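Local coordinates for putative uncharacterized protein Smu.1393c (Streptococcus mutans, PDB 4L9A), which is an alpha/beta hydrolase that probably acts as a carboxylesterase, cleaving carboxylic ester bonds, at residues T35-F46 with L66-I75. Sequence-based numbering, arbitrary orientation.
Sequences TCHREGNPCFVF and LPDSIGILTI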
loop_
_atom_site.group_PDB
_atom_site.type_symbol
_atom_site.label_atom_id
_atom_site.label_comp_id
_atom_site.label_asym_id
_atom_site.label_seq_id
_atom_site.Cartn_x
_atom_site.Cartn_y
_atom_site.Cartn_z
ATOM N N THR A 35 -5.322 -3.575 12.632
ATOM C CA THR A 35 -6.252 -3.100 11.616
ATOM C C THR A 35 -7.053 -1.915 12.121
ATOM O O THR A 35 -7.232 -1.746 13.333
ATOM C CB THR A 35 -7.263 -4.190 11.216
ATOM O OG1 THR A 35 -8.105 -4.490 12.330
ATOM C CG2 THR A 35 -6.556 -5.470 10.763
ATOM N N CYS A 36 -7.541 -1.106 11.182
ATOM C CA CYS A 36 -8.520 -0.068 11.466
ATOM C C CYS A 36 -9.670 -0.267 10.501
ATOM O O CYS A 36 -9.450 -0.499 9.314
ATOM C CB CYS A 36 -7.924 1.324 11.277
ATOM S SG CYS A 36 -6.519 1.659 12.335
ATOM N N HIS A 37 -10.897 -0.156 10.991
ATOM C CA HIS A 37 -12.040 -0.625 10.216
ATOM C C HIS A 37 -13.305 0.217 10.379
ATOM O O HIS A 37 -13.615 0.693 11.469
ATOM C CB HIS A 37 -12.337 -2.082 10.591
ATOM C CG HIS A 37 -13.606 -2.615 10.000
ATOM N ND1 HIS A 37 -14.794 -2.646 10.696
ATOM C CD2 HIS A 37 -13.872 -3.139 8.781
ATOM C CE1 HIS A 37 -15.738 -3.173 9.936
ATOM N NE2 HIS A 37 -15.203 -3.480 8.768
ATOM N N ARG A 38 -14.031 0.380 9.281
ATOM C CA ARG A 38 -15.322 1.053 9.279
ATOM C C ARG A 38 -16.266 0.186 8.470
ATOM O O ARG A 38 -15.912 -0.285 7.387
ATOM C CB ARG A 38 -15.203 2.430 8.614
ATOM C CG ARG A 38 -16.470 3.250 8.647
ATOM C CD ARG A 38 -16.201 4.676 8.228
ATOM N NE ARG A 38 -16.257 4.859 6.777
ATOM C CZ ARG A 38 -15.701 5.887 6.142
ATOM N NH1 ARG A 38 -15.031 6.803 6.832
ATOM N NH2 ARG A 38 -15.801 5.997 4.817
ATOM N N GLU A 39 -17.466 -0.031 8.991
ATOM C CA GLU A 39 -18.470 -0.800 8.270
ATOM C C GLU A 39 -18.879 -0.111 6.986
ATOM O O GLU A 39 -18.787 1.106 6.864
ATOM C CB GLU A 39 -19.716 -1.017 9.139
ATOM C CG GLU A 39 -19.640 -2.244 10.023
ATOM C CD GLU A 39 -19.495 -3.524 9.221
ATOM O OE1 GLU A 39 -19.771 -3.499 7.998
ATOM O OE2 GLU A 39 -19.095 -4.552 9.808
ATOM N N GLY A 40 -19.356 -0.900 6.035
ATOM C CA GLY A 40 -19.820 -0.358 4.772
ATOM C C GLY A 40 -19.393 -1.207 3.595
ATOM O O GLY A 40 -18.337 -1.840 3.630
ATOM N N ASN A 41 -20.223 -1.210 2.556
ATOM C CA ASN A 41 -20.017 -2.030 1.371
ATOM C C ASN A 41 -20.179 -1.156 0.122
ATOM O O ASN A 41 -21.186 -0.463 -0.014
ATOM C CB ASN A 41 -21.052 -3.157 1.371
ATOM C CG ASN A 41 -20.663 -4.318 0.480
ATOM O OD1 ASN A 41 -19.557 -4.850 0.578
ATOM N ND2 ASN A 41 -21.582 -4.724 -0.395
ATOM N N PRO A 42 -19.184 -1.166 -0.789
ATOM C CA PRO A 42 -17.939 -1.940 -0.739
ATOM C C PRO A 42 -16.948 -1.374 0.266
ATOM O O PRO A 42 -17.110 -0.261 0.765
ATOM C CB PRO A 42 -17.366 -1.770 -2.153
ATOM C CG PRO A 42 -17.869 -0.440 -2.594
ATOM C CD PRO A 42 -19.273 -0.367 -2.028
ATOM N N CYS A 43 -15.921 -2.154 0.562
ATOM C CA CYS A 43 -14.908 -1.728 1.513
ATOM C C CYS A 43 -13.617 -1.355 0.792
ATOM O O CYS A 43 -13.106 -2.130 -0.025
ATOM C CB CYS A 43 -14.650 -2.842 2.531
ATOM S SG CYS A 43 -13.455 -2.430 3.821
ATOM N N PHE A 44 -13.107 -0.165 1.084
ATOM C CA PHE A 44 -11.768 0.212 0.632
ATOM C C PHE A 44 -10.700 -0.356 1.543
ATOM O O PHE A 44 -10.588 0.027 2.719
ATOM C CB PHE A 44 -11.629 1.728 0.509
ATOM C CG PHE A 44 -11.917 2.248 -0.878
ATOM C CD1 PHE A 44 -10.899 2.755 -1.673
ATOM C CD2 PHE A 44 -13.203 2.204 -1.391
ATOM C CE1 PHE A 44 -11.170 3.227 -2.960
ATOM C CE2 PHE A 44 -13.478 2.672 -2.667
ATOM C CZ PHE A 44 -12.460 3.185 -3.447
ATOM N N VAL A 45 -9.924 -1.283 0.989
ATOM C CA VAL A 45 -8.860 -1.952 1.711
ATOM C C VAL A 45 -7.521 -1.296 1.363
ATOM O O VAL A 45 -7.159 -1.192 0.183
ATOM C CB VAL A 45 -8.806 -3.446 1.335
ATOM C CG1 VAL A 45 -7.621 -4.116 2.007
ATOM C CG2 VAL A 45 -10.131 -4.150 1.689
ATOM N N PHE A 46 -6.789 -0.862 2.382
ATOM C CA PHE A 46 -5.514 -0.169 2.170
ATOM C C PHE A 46 -4.307 -0.984 2.597
ATOM O O PHE A 46 -4.277 -1.563 3.693
ATOM C CB PHE A 46 -5.499 1.164 2.930
ATOM C CG PHE A 46 -6.551 2.128 2.472
ATOM C CD1 PHE A 46 -6.271 3.063 1.483
ATOM C CD2 PHE A 46 -7.826 2.093 3.017
ATOM C CE1 PHE A 46 -7.246 3.953 1.060
ATOM C CE2 PHE A 46 -8.809 2.980 2.598
ATOM C CZ PHE A 46 -8.523 3.904 1.617
ATOM N N LEU A 66 -13.323 9.809 1.496
ATOM C CA LEU A 66 -14.314 8.837 1.043
ATOM C C LEU A 66 -15.645 9.068 1.769
ATOM O O LEU A 66 -15.655 9.493 2.924
ATOM C CB LEU A 66 -13.808 7.404 1.251
ATOM C CG LEU A 66 -12.653 6.938 0.352
ATOM C CD1 LEU A 66 -12.036 5.627 0.840
ATOM C CD2 LEU A 66 -13.120 6.806 -1.095
ATOM N N PRO A 67 -16.773 8.803 1.085
ATOM C CA PRO A 67 -18.105 8.963 1.685
ATOM C C PRO A 67 -18.255 8.030 2.877
ATOM O O PRO A 67 -17.767 6.900 2.824
ATOM C CB PRO A 67 -19.055 8.513 0.571
ATOM C CG PRO A 67 -18.250 8.535 -0.679
ATOM C CD PRO A 67 -16.842 8.237 -0.270
ATOM N N ASP A 68 -18.922 8.486 3.932
ATOM C CA ASP A 68 -19.028 7.692 5.149
ATOM C C ASP A 68 -19.687 6.338 4.906
ATOM O O ASP A 68 -19.529 5.411 5.697
ATOM C CB ASP A 68 -19.779 8.471 6.226
ATOM C CG ASP A 68 -19.053 9.732 6.634
ATOM O OD1 ASP A 68 -19.344 10.799 6.053
ATOM O OD2 ASP A 68 -18.180 9.649 7.525
ATOM N N SER A 69 -20.416 6.230 3.805
ATOM C CA SER A 69 -21.129 5.000 3.479
ATOM C C SER A 69 -20.183 3.891 3.021
ATOM O O SER A 69 -20.523 2.710 3.062
ATOM C CB SER A 69 -22.194 5.273 2.411
ATOM O OG SER A 69 -21.671 6.063 1.358
ATOM N N ILE A 70 -18.991 4.283 2.591
ATOM C CA ILE A 70 -18.010 3.337 2.074
ATOM C C ILE A 70 -17.238 2.738 3.229
ATOM O O ILE A 70 -16.854 3.449 4.157
ATOM C CB ILE A 70 -17.031 4.031 1.088
ATOM C CG1 ILE A 70 -17.775 4.482 -0.173
ATOM C CG2 ILE A 70 -15.882 3.112 0.733
ATOM C CD1 ILE A 70 -18.351 3.334 -0.984
ATOM N N GLY A 71 -17.015 1.428 3.179
ATOM C CA GLY A 71 -16.263 0.748 4.217
ATOM C C GLY A 71 -14.779 1.064 4.133
ATOM O O GLY A 71 -14.281 1.460 3.083
ATOM N N ILE A 72 -14.075 0.901 5.246
ATOM C CA ILE A 72 -12.635 1.112 5.291
ATOM C C ILE A 72 -11.999 -0.059 6.031
ATOM O O ILE A 72 -12.494 -0.479 7.069
ATOM C CB ILE A 72 -12.267 2.422 6.043
ATOM C CG1 ILE A 72 -12.950 3.638 5.414
ATOM C CG2 ILE A 72 -10.761 2.608 6.097
ATOM C CD1 ILE A 72 -12.455 3.973 3.988
ATOM N N LEU A 73 -10.910 -0.591 5.493
ATOM C CA LEU A 73 -10.082 -1.536 6.233
ATOM C C LEU A 73 -8.634 -1.208 5.968
ATOM O O LEU A 73 -8.170 -1.318 4.836
ATOM C CB LEU A 73 -10.359 -2.986 5.805
ATOM C CG LEU A 73 -9.463 -4.069 6.401
ATOM C CD1 LEU A 73 -9.538 -4.104 7.961
ATOM C CD2 LEU A 73 -9.856 -5.425 5.827
ATOM N N THR A 74 -7.919 -0.792 7.003
ATOM C CA THR A 74 -6.485 -0.610 6.862
ATOM C C THR A 74 -5.772 -1.736 7.590
ATOM O O THR A 74 -6.236 -2.213 8.643
ATOM C CB THR A 74 -6.019 0.755 7.393
ATOM O OG1 THR A 74 -6.115 0.777 8.822
ATOM C CG2 THR A 74 -6.866 1.896 6.799
ATOM N N ILE A 75 -4.637 -2.145 7.038
ATOM C CA ILE A 75 -3.858 -3.252 7.571
ATOM C C ILE A 75 -2.379 -2.876 7.675
ATOM O O ILE A 75 -1.772 -2.436 6.688
ATOM C CB ILE A 75 -3.997 -4.502 6.665
ATOM C CG1 ILE A 75 -5.466 -4.919 6.547
ATOM C CG2 ILE A 75 -3.156 -5.658 7.200
ATOM C CD1 ILE A 75 -5.700 -6.069 5.562
#
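Arg-38 folds its guanidinium over Ile-72 and grips the carbonyl of Ile-70 side-on, NE at 3.0 Å and NH2 at 2.8 Å from that single oxygen, which lies near the guanidinium plane. The chain leaves with CG anti to the backbone N (chi1 -176°) and bends at chi3 (86°), which carries the flat group across Ile-72 toward the type I turn from Pro-67 to Ile-70. CG1 of Ile-72 sits over the centre of one face, 3.6 Å from CZ, while CA of Asp-68 lies over the opposite face, offset toward the rim. The two bonds fix the rotation of the group, which lies between Ile-72 and the less well ordered Asp-68.

On the same sheet face, Leu-66 points CD1 over the ring of Phe-44 in a CH-pi contact, and the same methyl meets the edge of the Phe-46 ring, 4.0 Å from CZ. Ile-70 presses CG2 on Phe-44 CD2 (3.5 Å), and Ile-72 CG2 approaches Phe-46 CE2 obliquely. On the other face, Cys-43 SG packs on Leu-73 CB at 3.7 Å.

Strand 71-75 lies between strands 35-38, antiparallel, and 43-46, parallel, as part of the mixed sheet of the alpha/beta hydrolase fold. Strand 111-117 continues the sheet beyond 43-46; helix 93-106 packs on Thr-35, Val-45 and Ile-75, and helix 55-58 on Cys-36, Phe-46 and Thr-74 across the sheet.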